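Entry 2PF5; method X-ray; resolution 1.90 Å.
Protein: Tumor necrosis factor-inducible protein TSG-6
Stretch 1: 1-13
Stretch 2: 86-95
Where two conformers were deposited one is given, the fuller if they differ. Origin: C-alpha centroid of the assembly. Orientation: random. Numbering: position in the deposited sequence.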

ATOM      1  N   GLY A   1       5.665   6.235  10.277  1.00 22.91           N
ATOM      2  CA  GLY A   1       5.210   6.883   9.021  1.00 21.58           C
ATOM      3  C   GLY A   1       4.671   5.749   8.149  1.00 21.22           C
ATOM      4  O   GLY A   1       4.204   4.723   8.652  1.00 22.46           O
ATOM      5  N   VAL A   2       4.763   5.924   6.846  1.00 20.31           N
ATOM      6  CA  VAL A   2       4.189   4.979   5.897  1.00 19.40           C
ATOM      7  C   VAL A   2       5.323   4.185   5.247  1.00 19.72           C
ATOM      8  O   VAL A   2       6.409   4.733   4.991  1.00 19.45           O
ATOM      9  CB  VAL A   2       3.375   5.756   4.829  1.00 19.07           C
ATOM     10  CG1 VAL A   2       2.854   4.783   3.698  1.00 20.19           C
ATOM     11  CG2 VAL A   2       2.215   6.516   5.505  1.00 18.86           C
ATOM     12  N   TYR A   3       5.096   2.906   4.973  1.00 18.94           N
ATOM     13  CA  TYR A   3       6.114   2.117   4.302  1.00 18.70           C
ATOM     14  C   TYR A   3       5.512   0.996   3.471  1.00 19.56           C
ATOM     15  O   TYR A   3       4.348   0.648   3.651  1.00 19.17           O
ATOM     16  CB  TYR A   3       7.145   1.558   5.307  1.00 19.21           C
ATOM     17  CG  TYR A   3       6.579   0.602   6.341  1.00 19.71           C
ATOM     18  CD1 TYR A   3       6.510  -0.772   6.084  1.00 20.72           C
ATOM     19  CD2 TYR A   3       6.126   1.074   7.585  1.00 20.03           C
ATOM     20  CE1 TYR A   3       5.996  -1.647   7.035  1.00 21.63           C
ATOM     21  CE2 TYR A   3       5.632   0.213   8.541  1.00 20.63           C
ATOM     22  CZ  TYR A   3       5.583  -1.154   8.265  1.00 21.93           C
ATOM     23  OH  TYR A   3       5.095  -2.038   9.206  1.00 22.23           O
ATOM     24  N   HIS A   4       6.335   0.439   2.586  1.00 19.29           N
ATOM     25  CA  HIS A   4       5.895  -0.603   1.643  1.00 18.88           C
ATOM     26  C   HIS A   4       6.358  -1.961   2.155  1.00 18.55           C
ATOM     27  O   HIS A   4       7.510  -2.101   2.616  1.00 17.24           O
ATOM     28  CB  HIS A   4       6.489  -0.304   0.278  1.00 18.76           C
ATOM     29  CG  HIS A   4       6.419  -1.433  -0.707  1.00 19.46           C
ATOM     30  ND1 HIS A   4       7.520  -2.191  -1.035  1.00 22.41           N
ATOM     31  CD2 HIS A   4       5.402  -1.891  -1.481  1.00 20.02           C
ATOM     32  CE1 HIS A   4       7.179  -3.097  -1.941  1.00 22.04           C
ATOM     33  NE2 HIS A   4       5.900  -2.928  -2.233  1.00 18.63           N
ATOM     34  N   ARG A   5       5.504  -2.974   2.019  1.00 18.39           N
ATOM     35  CA  ARG A   5       5.889  -4.336   2.408  0.50 18.30           C
ATOM     36  C   ARG A   5       5.425  -5.347   1.350  1.00 18.33           C
ATOM     37  O   ARG A   5       4.317  -5.233   0.812  1.00 18.19           O
ATOM     38  CB  ARG A   5       5.321  -4.708   3.792  0.50 18.72           C
ATOM     39  CG  ARG A   5       6.012  -4.089   5.027  0.50 17.71           C
ATOM     40  CD  ARG A   5       7.293  -4.848   5.487  0.50 19.01           C
ATOM     41  NE  ARG A   5       7.972  -4.225   6.634  0.50 21.00           N
ATOM     42  CZ  ARG A   5       8.794  -3.170   6.594  0.50 19.17           C
ATOM     43  NH1 ARG A   5       9.088  -2.531   5.453  0.50 20.84           N
ATOM     44  NH2 ARG A   5       9.312  -2.728   7.725  0.50 19.01           N
ATOM     45  N   GLU A   6       6.294  -6.312   1.052  1.00 18.41           N
ATOM     46  CA  GLU A   6       5.965  -7.478   0.211  1.00 20.04           C
ATOM     47  C   GLU A   6       5.717  -8.682   1.111  1.00 19.84           C
ATOM     48  O   GLU A   6       6.287  -8.760   2.224  1.00 18.90           O
ATOM     49  CB  GLU A   6       7.179  -7.874  -0.614  1.00 21.66           C
ATOM     50  CG  GLU A   6       7.539  -6.954  -1.725  1.00 24.12           C
ATOM     51  CD  GLU A   6       8.630  -7.546  -2.574  1.00 24.93           C
ATOM     52  OE1 GLU A   6       9.318  -8.488  -2.132  1.00 27.47           O
ATOM     53  OE2 GLU A   6       8.802  -7.071  -3.690  1.00 27.23           O
ATOM     54  N   ALA A   7       4.924  -9.650   0.626  1.00 18.81           N
ATOM     55  CA  ALA A   7       4.985 -11.008   1.190  1.00 18.87           C
ATOM     56  C   ALA A   7       6.425 -11.558   1.207  1.00 18.43           C
ATOM     57  O   ALA A   7       7.241 -11.235   0.338  1.00 16.41           O
ATOM     58  CB  ALA A   7       4.102 -11.984   0.413  1.00 18.10           C
ATOM     59  N   ARG A   8       6.694 -12.453   2.155  1.00 19.20           N
ATOM     60  CA  ARG A   8       7.969 -13.185   2.218  1.00 19.56           C
ATOM     61  C   ARG A   8       8.252 -13.841   0.855  1.00 20.58           C
ATOM     62  O   ARG A   8       9.388 -13.878   0.407  1.00 19.71           O
ATOM     63  CB  ARG A   8       7.921 -14.270   3.324  1.00 20.26           C
ATOM     64  CG  ARG A   8       9.251 -14.948   3.645  1.00 20.13           C
ATOM     65  CD  ARG A   8       9.123 -16.431   4.180  1.00 20.03           C
ATOM     66  NE  ARG A   8       8.391 -17.230   3.212  1.00 18.70           N
ATOM     67  CZ  ARG A   8       8.924 -17.802   2.142  1.00 18.45           C
ATOM     68  NH1 ARG A   8      10.234 -17.774   1.918  1.00 13.97           N
ATOM     69  NH2 ARG A   8       8.129 -18.444   1.304  1.00 19.61           N
ATOM     70  N   SER A   9       7.196 -14.341   0.197  1.00 21.50           N
ATOM     71  CA  SER A   9       7.341 -15.124  -1.047  1.00 22.09           C
ATOM     72  C   SER A   9       7.609 -14.243  -2.280  1.00 21.69           C
ATOM     73  O   SER A   9       7.895 -14.760  -3.358  1.00 22.49           O
ATOM     74  CB  SER A   9       6.101 -15.992  -1.282  1.00 22.25           C
ATOM     75  OG  SER A   9       4.937 -15.164  -1.207  1.00 23.23           O
ATOM     76  N   GLY A  10       7.513 -12.929  -2.111  1.00 21.54           N
ATOM     77  CA  GLY A  10       7.911 -11.967  -3.142  1.00 20.74           C
ATOM     78  C   GLY A  10       6.834 -10.969  -3.515  1.00 20.98           C
ATOM     79  O   GLY A  10       5.856 -10.806  -2.796  1.00 20.66           O
ATOM     80  N   LYS A  11       7.023 -10.328  -4.673  1.00 20.62           N
ATOM     81  CA  LYS A  11       6.209  -9.213  -5.140  1.00 21.22           C
ATOM     82  C   LYS A  11       4.798  -9.683  -5.544  1.00 19.65           C
ATOM     83  O   LYS A  11       4.659 -10.736  -6.190  1.00 18.44           O
ATOM     84  CB  LYS A  11       6.907  -8.554  -6.345  1.00 20.98           C
ATOM     85  CG  LYS A  11       6.163  -7.317  -6.876  1.00 23.57           C
ATOM     86  CD  LYS A  11       6.923  -6.666  -8.046  1.00 24.23           C
ATOM     87  CE  LYS A  11       6.365  -5.268  -8.320  1.00 28.14           C
ATOM     88  NZ  LYS A  11       7.206  -4.586  -9.353  1.00 32.46           N
ATOM     89  N   TYR A  12       3.800  -8.904  -5.149  1.00 18.96           N
ATOM     90  CA  TYR A  12       2.373  -9.103  -5.480  1.00 18.98           C
ATOM     91  C   TYR A  12       1.880 -10.495  -5.070  1.00 19.11           C
ATOM     92  O   TYR A  12       1.459 -11.311  -5.910  1.00 18.67           O
ATOM     93  CB  TYR A  12       2.084  -8.817  -6.975  1.00 19.71           C
ATOM     94  CG  TYR A  12       2.348  -7.383  -7.449  1.00 19.68           C
ATOM     95  CD1 TYR A  12       2.509  -6.313  -6.549  1.00 21.35           C
ATOM     96  CD2 TYR A  12       2.389  -7.098  -8.801  1.00 22.07           C
ATOM     97  CE1 TYR A  12       2.752  -5.012  -7.014  1.00 20.61           C
ATOM     98  CE2 TYR A  12       2.619  -5.817  -9.271  1.00 21.74           C
ATOM     99  CZ  TYR A  12       2.779  -4.774  -8.382  1.00 22.86           C
ATOM    100  OH  TYR A  12       3.003  -3.517  -8.904  1.00 21.46           O
ATOM    101  N   LYS A  13       1.961 -10.775  -3.776  1.00 18.51           N
ATOM    102  CA  LYS A  13       1.559 -12.065  -3.256  1.00 18.96           C
ATOM    103  C   LYS A  13       0.675 -11.945  -1.997  1.00 18.66           C
ATOM    104  O   LYS A  13       0.423 -12.941  -1.319  1.00 18.66           O
ATOM    105  CB  LYS A  13       2.817 -12.927  -3.031  1.00 18.47           C
ATOM    106  CG  LYS A  13       3.177 -13.754  -4.275  1.00 22.11           C
ATOM    107  CD  LYS A  13       4.652 -13.958  -4.414  1.00 28.28           C
ATOM    108  CE  LYS A  13       4.985 -14.679  -5.724  1.00 29.46           C
ATOM    109  NZ  LYS A  13       4.427 -16.068  -5.819  1.00 32.82           N
ATOM    110  N   GLU A  86      -7.324 -10.587  -4.955  1.00 18.20           N
ATOM    111  CA  GLU A  86      -6.233 -10.166  -5.831  1.00 18.22           C
ATOM    112  C   GLU A  86      -4.963 -10.099  -4.982  1.00 18.07           C
ATOM    113  O   GLU A  86      -5.041  -9.818  -3.760  1.00 19.13           O
ATOM    114  CB  GLU A  86      -6.518  -8.797  -6.453  1.00 17.77           C
ATOM    115  CG  GLU A  86      -7.585  -8.841  -7.578  1.00 17.13           C
ATOM    116  CD  GLU A  86      -7.856  -7.457  -8.160  1.00 17.91           C
ATOM    117  OE1 GLU A  86      -7.196  -6.474  -7.706  1.00 18.41           O
ATOM    118  OE2 GLU A  86      -8.735  -7.339  -9.046  1.00 15.05           O
ATOM    119  N   ARG A  87      -3.807 -10.328  -5.595  1.00 17.94           N
ATOM    120  CA  ARG A  87      -2.526 -10.331  -4.843  1.00 18.03           C
ATOM    121  C   ARG A  87      -1.640  -9.134  -5.241  1.00 17.99           C
ATOM    122  O   ARG A  87      -1.278  -8.955  -6.402  1.00 17.39           O
ATOM    123  CB  ARG A  87      -1.776 -11.665  -5.012  1.00 18.12           C
ATOM    124  CG  ARG A  87      -2.572 -12.865  -4.496  1.00 18.02           C
ATOM    125  CD  ARG A  87      -1.932 -14.140  -4.961  1.00 22.81           C
ATOM    126  NE  ARG A  87      -1.061 -14.620  -3.902  1.00 26.58           N
ATOM    127  CZ  ARG A  87      -0.150 -15.582  -4.026  1.00 28.08           C
ATOM    128  NH1 ARG A  87       0.552 -15.925  -2.959  1.00 29.68           N
ATOM    129  NH2 ARG A  87       0.080 -16.182  -5.194  1.00 26.96           N
ATOM    130  N   TRP A  88      -1.324  -8.306  -4.249  1.00 18.25           N
ATOM    131  CA  TRP A  88      -0.578  -7.076  -4.467  1.00 18.52           C
ATOM    132  C   TRP A  88       0.425  -6.969  -3.314  1.00 19.07           C
ATOM    133  O   TRP A  88       0.593  -7.903  -2.539  1.00 18.18           O
ATOM    134  CB  TRP A  88      -1.527  -5.873  -4.448  1.00 18.28           C
ATOM    135  CG  TRP A  88      -2.574  -5.842  -5.604  1.00 18.98           C
ATOM    136  CD1 TRP A  88      -3.926  -6.069  -5.506  1.00 18.61           C
ATOM    137  CD2 TRP A  88      -2.312  -5.576  -6.989  1.00 18.08           C
ATOM    138  NE1 TRP A  88      -4.533  -5.921  -6.746  1.00 15.47           N
ATOM    139  CE2 TRP A  88      -3.564  -5.627  -7.674  1.00 19.43           C
ATOM    140  CE3 TRP A  88      -1.151  -5.278  -7.720  1.00 18.30           C
ATOM    141  CZ2 TRP A  88      -3.676  -5.381  -9.050  1.00 19.40           C
ATOM    142  CZ3 TRP A  88      -1.255  -5.055  -9.095  1.00 19.47           C
ATOM    143  CH2 TRP A  88      -2.518  -5.096  -9.748  1.00 20.36           C
ATOM    144  N   ASP A  89       1.060  -5.809  -3.162  1.00 20.04           N
ATOM    145  CA  ASP A  89       1.868  -5.602  -1.977  1.00 19.95           C
ATOM    146  C   ASP A  89       0.997  -4.930  -0.904  1.00 19.91           C
ATOM    147  O   ASP A  89      -0.244  -4.978  -0.971  1.00 20.17           O
ATOM    148  CB  ASP A  89       3.131  -4.798  -2.353  1.00 20.25           C
ATOM    149  CG  ASP A  89       4.118  -5.609  -3.180  1.00 19.78           C
ATOM    150  OD1 ASP A  89       4.074  -6.874  -3.185  1.00 18.43           O
ATOM    151  OD2 ASP A  89       4.973  -4.971  -3.830  1.00 20.32           O
ATOM    152  N   ALA A  90       1.629  -4.276   0.073  1.00 18.82           N
ATOM    153  CA  ALA A  90       0.907  -3.605   1.146  1.00 18.23           C
ATOM    154  C   ALA A  90       1.576  -2.259   1.443  1.00 18.01           C
ATOM    155  O   ALA A  90       2.795  -2.156   1.405  1.00 18.47           O
ATOM    156  CB  ALA A  90       0.904  -4.468   2.408  1.00 17.73           C
ATOM    157  N   TYR A  91       0.758  -1.254   1.735  1.00 18.05           N
ATOM    158  CA  TYR A  91       1.222   0.028   2.289  1.00 18.49           C
ATOM    159  C   TYR A  91       0.735   0.120   3.718  1.00 18.73           C
ATOM    160  O   TYR A  91      -0.477   0.129   3.972  1.00 19.44           O
ATOM    161  CB  TYR A  91       0.764   1.238   1.431  1.00 18.01           C
ATOM    162  CG  TYR A  91       1.600   1.296   0.202  1.00 19.36           C
ATOM    163  CD1 TYR A  91       1.113   0.784  -1.002  1.00 18.36           C
ATOM    164  CD2 TYR A  91       2.934   1.771   0.251  1.00 18.56           C
ATOM    165  CE1 TYR A  91       1.907   0.785  -2.157  1.00 20.32           C
ATOM    166  CE2 TYR A  91       3.741   1.762  -0.889  1.00 18.94           C
ATOM    167  CZ  TYR A  91       3.206   1.264  -2.097  1.00 19.58           C
ATOM    168  OH  TYR A  91       3.970   1.229  -3.240  1.00 16.33           O
ATOM    169  N   CYS A  92       1.691   0.123   4.650  1.00 19.30           N
ATOM    170  CA  CYS A  92       1.413   0.154   6.071  1.00 19.52           C
ATOM    171  C   CYS A  92       1.637   1.555   6.672  1.00 19.93           C
ATOM    172  O   CYS A  92       2.512   2.312   6.237  1.00 20.40           O
ATOM    173  CB  CYS A  92       2.345  -0.788   6.817  1.00 19.61           C
ATOM    174  SG  CYS A  92       2.260  -2.535   6.372  1.00 23.18           S
ATOM    175  N   TYR A  93       0.877   1.832   7.722  1.00 20.31           N
ATOM    176  CA  TYR A  93       1.082   3.015   8.566  1.00 19.86           C
ATOM    177  C   TYR A  93       1.391   2.590  10.010  1.00 20.49           C
ATOM    178  O   TYR A  93       0.593   1.891  10.655  1.00 18.15           O
ATOM    179  CB  TYR A  93      -0.137   3.928   8.520  1.00 19.64           C
ATOM    180  CG  TYR A  93       0.062   5.150   9.409  1.00 18.75           C
ATOM    181  CD1 TYR A  93       1.107   6.051   9.152  1.00 20.85           C
ATOM    182  CD2 TYR A  93      -0.766   5.401  10.487  1.00 20.03           C
ATOM    183  CE1 TYR A  93       1.328   7.169   9.975  1.00 18.98           C
ATOM    184  CE2 TYR A  93      -0.564   6.555  11.333  1.00 20.79           C
ATOM    185  CZ  TYR A  93       0.483   7.424  11.027  1.00 19.57           C
ATOM    186  OH  TYR A  93       0.733   8.529  11.812  1.00 22.47           O
ATOM    187  N   ASN A  94       2.567   2.984  10.500  1.00 20.70           N
ATOM    188  CA  ASN A  94       2.948   2.738  11.896  1.00 22.73           C
ATOM    189  C   ASN A  94       3.662   3.998  12.396  1.00 24.64           C
ATOM    190  O   ASN A  94       4.856   4.124  12.162  1.00 26.21           O
ATOM    191  CB  ASN A  94       3.902   1.547  11.978  1.00 22.08           C
ATOM    192  CG  ASN A  94       4.064   1.008  13.376  1.00 25.20           C
ATOM    193  OD1 ASN A  94       4.136   1.758  14.357  1.00 26.80           O
ATOM    194  ND2 ASN A  94       4.179  -0.300  13.478  1.00 28.18           N
ATOM    195  N   PRO A  95       2.955   4.914  13.080  1.00 25.75           N
ATOM    196  CA  PRO A  95       3.591   6.201  13.499  1.00 26.84           C
ATOM    197  C   PRO A  95       4.599   6.099  14.655  1.00 27.92           C
ATOM    198  O   PRO A  95       4.613   5.097  15.372  1.00 29.12           O
ATOM    199  CB  PRO A  95       2.395   7.040  13.943  1.00 26.81           C
ATOM    200  CG  PRO A  95       1.432   6.028  14.491  1.00 26.57           C
ATOM    201  CD  PRO A  95       1.549   4.840  13.523  1.00 25.48           C
TER
HETATM  202  O   HOH W   1       7.535  -5.104  -4.617  1.00 14.34           O
HETATM  203  O   HOH W   2       3.812  -9.123  -1.988  1.00  9.60           O
HETATM  204  O   HOH W   3      -2.043 -15.072  -1.055  1.00 22.73           O

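Near its two ends, the 98-residue chain of TSG-6 pairs strand 2-5 with strand 89-93 in antiparallel register, their axes approaching to 4.7 Å; the contact between the two stretches buries 983 Å² in all. Stretch 2 begins apart: E86 makes no contact with stretch 1, but its OE1 accepts a hydrogen bond from W88 NE1 (2.9 Å) and so ties down the indole. R87 points toward stretch 1 and lays one face of its guanidinium against the aliphatic CG of K13, 3.7 Å from R87 NH1. Both R87 NE and R87 NH1 reach K13 O at 3.4 Å, bent and weak hydrogen bonds. W88 directs its CA-to-CB bond away, yet the end of its side chain returns, setting the indole edge toward the face of the Y12 ring (W88 CZ3 to Y12 CE2, 4.0 Å; planes at 73°).

D89, buried, is the polar hub, and its two carboxylate oxygens have different partners. D89 OD1 accepts the backbone N of Y12 (2.8 Å), fastening the loop that follows the A7-G10 turn, while D89 OD2 accepts H4 NE2 (2.8 Å) and lies at the edge of the imidazole, near its plane, where a ring N-H points. Water 1 donates to D89 OD2 (2.7 Å) and to E6 OE2 (2.5 Å), bridging two like-charged carboxylates whose OD2 and OE2 atoms lie 4.4 Å apart; water 2 lies 2.6 Å from D89 OD1 and accepts from A7 N (2.9 Å) and K13 N (3.1 Å).

From A90 the ladder is regular. A90 N donates to R5 O and R5 N to A90 O, both 2.9 Å, closing a hydrogen-bonded pair. Y91 faces H4 in a non-hydrogen-bonded pair; their side chains share a sheet face, H4 CB resting 3.6 Å from Y91 CE2, with the rings oblique and their planes at 47°. C92 forms the next hydrogen-bonded pair, C92 N to Y3 O and Y3 N to C92 O, again 2.9 Å each. On the sheet face shared by Y3, R5, A90 and C92, the end of the Y3 side chain comes nearer stretch 2, so that C92 CB sits over the ring, 3.6 Å from Y3 CZ, a CH-pi contact.

Y93 pairs with V2 without hydrogen bonds, Y93 CD1 meeting V2 CG2 at 3.8 Å in an apolar contact. Past Y93, N94 N donates to G1 O (3.0 Å) and G1 N to N94 O (2.9 Å), while N94 CB lies at the Y3 ring edge. P95 points away.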